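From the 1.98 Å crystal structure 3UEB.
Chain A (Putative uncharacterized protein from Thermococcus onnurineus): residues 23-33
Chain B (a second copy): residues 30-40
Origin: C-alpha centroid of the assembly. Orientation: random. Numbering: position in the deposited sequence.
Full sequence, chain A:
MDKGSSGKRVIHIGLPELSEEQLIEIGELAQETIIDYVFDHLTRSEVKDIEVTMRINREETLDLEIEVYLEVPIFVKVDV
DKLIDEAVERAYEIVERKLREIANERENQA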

ATOM      1  N   LEU A  23      12.860   5.887   0.316  1.00 27.16           N
ATOM      2  CA  LEU A  23      12.120   5.227   1.380  1.00 27.80           C
ATOM      3  C   LEU A  23      10.729   4.863   0.855  1.00 28.11           C
ATOM      4  O   LEU A  23      10.209   3.779   1.138  1.00 26.91           O
ATOM      5  N   ILE A  24      10.130   5.778   0.098  1.00 28.83           N
ATOM      6  CA  ILE A  24       8.808   5.560  -0.492  1.00 30.09           C
ATOM      7  C   ILE A  24       8.903   4.392  -1.472  1.00 30.39           C
ATOM      8  O   ILE A  24       8.073   3.481  -1.457  1.00 30.01           O
ATOM      9  N   GLU A  25       9.925   4.431  -2.317  1.00 29.75           N
ATOM     10  CA  GLU A  25      10.152   3.386  -3.306  1.00 30.71           C
ATOM     11  C   GLU A  25      10.274   2.010  -2.638  1.00 29.30           C
ATOM     12  O   GLU A  25       9.691   1.028  -3.100  1.00 26.99           O
ATOM     13  N   ILE A  26      11.045   1.943  -1.556  1.00 25.92           N
ATOM     14  CA  ILE A  26      11.237   0.685  -0.849  1.00 24.56           C
ATOM     15  C   ILE A  26       9.955   0.264  -0.141  1.00 24.09           C
ATOM     16  O   ILE A  26       9.609  -0.915  -0.118  1.00 25.26           O
ATOM     17  N   GLY A  27       9.252   1.233   0.432  1.00 23.34           N
ATOM     18  CA  GLY A  27       8.004   0.938   1.106  1.00 24.86           C
ATOM     19  C   GLY A  27       7.061   0.291   0.109  1.00 24.90           C
ATOM     20  O   GLY A  27       6.387  -0.692   0.423  1.00 23.32           O
ATOM     21  N   GLU A  28       7.019   0.842  -1.103  1.00 23.56           N
ATOM     22  CA  GLU A  28       6.163   0.308  -2.153  1.00 23.42           C
ATOM     23  C   GLU A  28       6.639  -1.080  -2.585  1.00 22.51           C
ATOM     24  O   GLU A  28       5.833  -1.988  -2.783  1.00 22.06           O
ATOM     25  N   LEU A  29       7.950  -1.244  -2.731  1.00 21.02           N
ATOM     26  CA  LEU A  29       8.505  -2.533  -3.139  1.00 21.65           C
ATOM     27  C   LEU A  29       8.134  -3.614  -2.120  1.00 21.81           C
ATOM     28  O   LEU A  29       7.723  -4.724  -2.481  1.00 22.72           O
ATOM     29  N   ALA A  30       8.265  -3.269  -0.846  1.00 21.43           N
ATOM     30  CA  ALA A  30       7.965  -4.183   0.249  1.00 22.54           C
ATOM     31  C   ALA A  30       6.502  -4.603   0.251  1.00 22.88           C
ATOM     32  O   ALA A  30       6.187  -5.789   0.176  1.00 21.20           O
ATOM     33  N   GLN A  31       5.615  -3.612   0.335  1.00 24.16           N
ATOM     34  CA  GLN A  31       4.178  -3.847   0.367  1.00 24.58           C
ATOM     35  C   GLN A  31       3.674  -4.666  -0.812  1.00 25.44           C
ATOM     36  O   GLN A  31       2.903  -5.613  -0.642  1.00 24.46           O
ATOM     37  N   GLU A  32       4.109  -4.294  -2.008  1.00 25.36           N
ATOM     38  CA  GLU A  32       3.683  -4.975  -3.220  1.00 26.40           C
ATOM     39  C   GLU A  32       4.298  -6.363  -3.370  1.00 26.83           C
ATOM     40  O   GLU A  32       3.706  -7.245  -3.988  1.00 26.27           O
ATOM     41  N   THR A  33       5.482  -6.569  -2.804  1.00 27.20           N
ATOM     42  CA  THR A  33       6.090  -7.892  -2.861  1.00 24.94           C
ATOM     43  C   THR A  33       5.170  -8.803  -2.040  1.00 24.04           C
ATOM     44  O   THR A  33       4.900  -9.937  -2.416  1.00 24.08           O
TER
ATOM     45  N   ALA B  30      -4.105   2.806  -8.209  1.00 22.25           N
ATOM     46  CA  ALA B  30      -4.866   3.660  -7.308  1.00 21.76           C
ATOM     47  C   ALA B  30      -3.987   4.244  -6.204  1.00 22.96           C
ATOM     48  O   ALA B  30      -4.033   5.441  -5.910  1.00 21.40           O
ATOM     49  N   GLN B  31      -3.186   3.380  -5.595  1.00 23.49           N
ATOM     50  CA  GLN B  31      -2.314   3.767  -4.498  1.00 25.63           C
ATOM     51  C   GLN B  31      -1.151   4.667  -4.920  1.00 25.79           C
ATOM     52  O   GLN B  31      -0.849   5.663  -4.257  1.00 24.40           O
ATOM     53  N   GLU B  32      -0.507   4.324  -6.026  1.00 24.86           N
ATOM     54  CA  GLU B  32       0.607   5.119  -6.507  1.00 26.85           C
ATOM     55  C   GLU B  32       0.154   6.486  -6.996  1.00 24.24           C
ATOM     56  O   GLU B  32       0.882   7.465  -6.864  1.00 25.02           O
ATOM     57  N   THR B  33      -1.046   6.570  -7.562  1.00 23.32           N
ATOM     58  CA  THR B  33      -1.531   7.869  -8.020  1.00 20.74           C
ATOM     59  C   THR B  33      -1.620   8.811  -6.818  1.00 20.65           C
ATOM     60  O   THR B  33      -1.278   9.989  -6.911  1.00 19.09           O
ATOM     61  N   ILE B  34      -2.082   8.283  -5.688  1.00 21.78           N
ATOM     62  CA  ILE B  34      -2.205   9.081  -4.471  1.00 22.20           C
ATOM     63  C   ILE B  34      -0.836   9.477  -3.916  1.00 22.49           C
ATOM     64  O   ILE B  34      -0.618  10.625  -3.536  1.00 24.62           O
ATOM     65  N   ILE B  35       0.085   8.523  -3.875  1.00 23.88           N
ATOM     66  CA  ILE B  35       1.435   8.773  -3.379  1.00 24.35           C
ATOM     67  C   ILE B  35       2.111   9.824  -4.254  1.00 23.74           C
ATOM     68  O   ILE B  35       2.574  10.857  -3.772  1.00 21.88           O
ATOM     69  N   ASP B  36       2.174   9.549  -5.551  1.00 22.65           N
ATOM     70  CA  ASP B  36       2.808  10.474  -6.473  1.00 24.45           C
ATOM     71  C   ASP B  36       2.184  11.858  -6.369  1.00 24.31           C
ATOM     72  O   ASP B  36       2.900  12.862  -6.384  1.00 24.19           O
ATOM     73  N   TYR B  37       0.858  11.920  -6.253  1.00 22.22           N
ATOM     74  CA  TYR B  37       0.193  13.214  -6.147  1.00 22.03           C
ATOM     75  C   TYR B  37       0.722  13.994  -4.937  1.00 23.84           C
ATOM     76  O   TYR B  37       1.024  15.182  -5.043  1.00 22.53           O
ATOM     77  N   VAL B  38       0.836  13.324  -3.793  1.00 23.65           N
ATOM     78  CA  VAL B  38       1.327  13.974  -2.578  1.00 24.68           C
ATOM     79  C   VAL B  38       2.736  14.548  -2.755  1.00 25.67           C
ATOM     80  O   VAL B  38       2.973  15.722  -2.492  1.00 26.59           O
ATOM     81  N   PHE B  39       3.666  13.718  -3.211  1.00 27.46           N
ATOM     82  CA  PHE B  39       5.042  14.155  -3.397  1.00 28.54           C
ATOM     83  C   PHE B  39       5.303  15.006  -4.637  1.00 29.22           C
ATOM     84  O   PHE B  39       6.427  15.436  -4.875  1.00 29.97           O
ATOM     85  N   ASP B  40       4.276  15.248  -5.438  1.00 31.44           N
ATOM     86  CA  ASP B  40       4.449  16.098  -6.607  1.00 33.64           C
ATOM     87  C   ASP B  40       3.956  17.492  -6.230  1.00 35.96           C
ATOM     88  O   ASP B  40       3.955  18.410  -7.053  1.00 37.40           O
TER

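Two nearly antiparallel helices from two copies of one protein meet in a small, mixed contact, a reciprocal glutamine pair at one end and an apolar patch at the other, with three carboxylates close by. The axes run at 171° and approach to 12.3 Å, and side chains from both helices fill the space between; 346 Å² is buried. Q31(A) and Q31(B), both chi1 t, each with its CA-to-CB bond toward the other helix, join amide to amide: Q31(B) NE2 donates to Q31(A) OE1 at 2.5 Å, and Q31(A) NE2 to Q31(B) OE1 at 2.7 Å. Across the contact each amide gives and accepts once; Q31(A) NE2 has a further partner elsewhere in the structure. At the other end I24(A), chi1 m and chi2 p, points toward chain B, where its CG2 lies 3.9 Å from I35(B) CG2 and its CG1 3.5 Å from F39(B) CE2, approaching the ring obliquely. I35(B) (m, m) and F39(B) (chi1 m) both point toward chain A. E28(A) and E32(A) point toward chain B; E28(A), extended from chi1 m, lays OE1 3.7 Å from I35(B) CG2. Both E32 side chains have chi1 m and chi2 t. The CA-to-CB bond of E32(B) points sideways, but its carboxylate swings nearer, leaving OE2 3.4 Å from E32(A) OE2 and 3.8 Å from E28(A) OE2. These like charges form no hydrogen bond with one another.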

ATOM      1  CB  LEU A  23      12.008   6.167   2.580  1.00 28.41           C
ATOM      2  CG  LEU A  23      12.006   5.561   3.980  1.00 29.42           C
ATOM      3  CD1 LEU A  23      13.250   4.685   4.175  1.00 31.16           C
ATOM      4  CD2 LEU A  23      11.993   6.687   4.997  1.00 27.03           C
ATOM      5  CB  ILE A  24       8.310   6.832  -1.258  1.00 31.39           C
ATOM      6  CG1 ILE A  24       7.651   7.812  -0.286  1.00 33.04           C
ATOM      7  CG2 ILE A  24       7.324   6.453  -2.359  1.00 29.91           C
ATOM      8  CD1 ILE A  24       8.597   8.410   0.724  1.00 37.45           C
ATOM      9  CB  GLU A  25      11.433   3.689  -4.083  1.00 32.58           C
ATOM     10  CG  GLU A  25      11.671   2.800  -5.283  1.00 35.05           C
ATOM     11  CD  GLU A  25      13.096   2.912  -5.795  1.00 38.65           C
ATOM     12  OE1 GLU A  25      13.632   4.042  -5.841  1.00 40.07           O
ATOM     13  OE2 GLU A  25      13.683   1.870  -6.152  1.00 40.17           O
ATOM     14  CB  ILE A  26      12.383   0.790   0.184  1.00 25.19           C
ATOM     15  CG1 ILE A  26      13.713   0.985  -0.547  1.00 24.35           C
ATOM     16  CG2 ILE A  26      12.426  -0.469   1.056  1.00 23.76           C
ATOM     17  CD1 ILE A  26      14.077  -0.162  -1.475  1.00 23.41           C
ATOM     18  CB  GLU A  28       6.157   1.250  -3.362  1.00 22.64           C
ATOM     19  CG  GLU A  28       5.443   2.569  -3.127  1.00 24.96           C
ATOM     20  CD  GLU A  28       5.558   3.520  -4.312  1.00 26.25           C
ATOM     21  OE1 GLU A  28       4.948   4.606  -4.265  1.00 27.74           O
ATOM     22  OE2 GLU A  28       6.260   3.185  -5.287  1.00 27.39           O
ATOM     23  CB  LEU A  29      10.028  -2.435  -3.265  1.00 19.73           C
ATOM     24  CG  LEU A  29      10.777  -3.701  -3.703  1.00 24.18           C
ATOM     25  CD1 LEU A  29      10.218  -4.205  -5.038  1.00 23.93           C
ATOM     26  CD2 LEU A  29      12.271  -3.399  -3.833  1.00 22.39           C
ATOM     27  CB  ALA A  30       8.313  -3.522   1.578  1.00 20.93           C
ATOM     28  CB  GLN A  31       3.427  -2.519   0.394  1.00 26.23           C
ATOM     29  CG  GLN A  31       1.910  -2.687   0.367  1.00 25.22           C
ATOM     30  CD  GLN A  31       1.213  -1.547  -0.337  1.00 24.38           C
ATOM     31  OE1 GLN A  31       1.674  -1.077  -1.374  1.00 23.76           O
ATOM     32  NE2 GLN A  31       0.082  -1.110   0.210  1.00 21.83           N
ATOM     33  CB  GLU A  32       3.975  -4.074  -4.426  1.00 28.11           C
ATOM     34  CG  GLU A  32       3.298  -2.709  -4.252  1.00 29.63           C
ATOM     35  CD  GLU A  32       3.586  -1.723  -5.368  1.00 33.00           C
ATOM     36  OE1 GLU A  32       4.490  -1.997  -6.189  1.00 29.17           O
ATOM     37  OE2 GLU A  32       2.904  -0.668  -5.406  1.00 34.51           O
ATOM     38  CB  THR A  33       7.508  -7.900  -2.231  1.00 24.61           C
ATOM     39  OG1 THR A  33       8.401  -7.128  -3.053  1.00 25.14           O
ATOM     40  CG2 THR A  33       8.037  -9.329  -2.104  1.00 22.24           C
TER
ATOM     41  CB  ALA B  30      -5.995   2.857  -6.684  1.00 21.72           C
ATOM     42  CB  GLN B  31      -1.789   2.506  -3.832  1.00 25.77           C
ATOM     43  CG  GLN B  31      -0.955   2.737  -2.619  1.00 29.53           C
ATOM     44  CD  GLN B  31      -0.538   1.430  -1.999  1.00 29.89           C
ATOM     45  OE1 GLN B  31      -1.189   0.924  -1.086  1.00 27.71           O
ATOM     46  NE2 GLN B  31       0.543   0.857  -2.514  1.00 31.45           N
ATOM     47  CB  GLU B  32       1.352   4.364  -7.610  1.00 29.98           C
ATOM     48  CG  GLU B  32       1.796   2.983  -7.158  1.00 36.56           C
ATOM     49  CD  GLU B  32       2.734   2.310  -8.135  1.00 40.82           C
ATOM     50  OE1 GLU B  32       2.476   2.378  -9.361  1.00 41.75           O
ATOM     51  OE2 GLU B  32       3.722   1.701  -7.667  1.00 43.05           O
ATOM     52  CB  THR B  33      -2.924   7.774  -8.661  1.00 20.23           C
ATOM     53  OG1 THR B  33      -2.874   6.891  -9.791  1.00 19.21           O
ATOM     54  CG2 THR B  33      -3.391   9.158  -9.118  1.00 19.22           C
ATOM     55  CB  ILE B  34      -3.006   8.312  -3.392  1.00 23.88           C
ATOM     56  CG1 ILE B  34      -4.467   8.190  -3.840  1.00 23.15           C
ATOM     57  CG2 ILE B  34      -2.902   9.019  -2.044  1.00 20.92           C
ATOM     58  CD1 ILE B  34      -5.395   7.592  -2.789  1.00 24.63           C
ATOM     59  CB  ILE B  35       2.294   7.500  -3.447  1.00 25.82           C
ATOM     60  CG1 ILE B  35       1.617   6.355  -2.683  1.00 29.18           C
ATOM     61  CG2 ILE B  35       3.688   7.792  -2.912  1.00 26.66           C
ATOM     62  CD1 ILE B  35       1.704   6.457  -1.183  1.00 30.59           C
ATOM     63  CB  ASP B  36       2.702   9.951  -7.911  1.00 25.09           C
ATOM     64  CG  ASP B  36       3.492   8.673  -8.125  1.00 26.60           C
ATOM     65  OD1 ASP B  36       3.340   8.048  -9.200  1.00 27.87           O
ATOM     66  OD2 ASP B  36       4.265   8.295  -7.219  1.00 24.93           O
ATOM     67  CB  TYR B  37      -1.320  13.057  -6.016  1.00 20.79           C
ATOM     68  CG  TYR B  37      -2.044  14.358  -6.270  1.00 21.86           C
ATOM     69  CD1 TYR B  37      -2.395  14.735  -7.563  1.00 20.72           C
ATOM     70  CD2 TYR B  37      -2.292  15.257  -5.230  1.00 21.50           C
ATOM     71  CE1 TYR B  37      -2.963  15.970  -7.817  1.00 23.65           C
ATOM     72  CE2 TYR B  37      -2.860  16.498  -5.473  1.00 22.32           C
ATOM     73  CZ  TYR B  37      -3.191  16.851  -6.773  1.00 24.58           C
ATOM     74  OH  TYR B  37      -3.726  18.096  -7.035  1.00 27.59           O
ATOM     75  CB  VAL B  38       1.333  12.985  -1.383  1.00 24.99           C
ATOM     76  CG1 VAL B  38       2.065  13.592  -0.193  1.00 24.63           C
ATOM     77  CG2 VAL B  38      -0.095  12.638  -0.989  1.00 22.52           C
ATOM     78  CB  PHE B  39       5.961  12.940  -3.371  1.00 28.94           C
ATOM     79  CG  PHE B  39       6.028  12.281  -2.026  1.00 30.57           C
ATOM     80  CD1 PHE B  39       6.669  12.917  -0.963  1.00 29.48           C
ATOM     81  CD2 PHE B  39       5.414  11.053  -1.802  1.00 28.32           C
ATOM     82  CE1 PHE B  39       6.693  12.340   0.298  1.00 29.37           C
ATOM     83  CE2 PHE B  39       5.434  10.469  -0.538  1.00 28.06           C
ATOM     84  CZ  PHE B  39       6.072  11.112   0.511  1.00 28.24           C
ATOM     85  CB  ASP B  40       3.644  15.574  -7.800  1.00 36.29           C
ATOM     86  CG  ASP B  40       4.222  14.301  -8.384  1.00 37.55           C
ATOM     87  OD1 ASP B  40       5.373  13.951  -8.044  1.00 39.90           O
ATOM     88  OD2 ASP B  40       3.525  13.656  -9.194  1.00 38.33           O
TER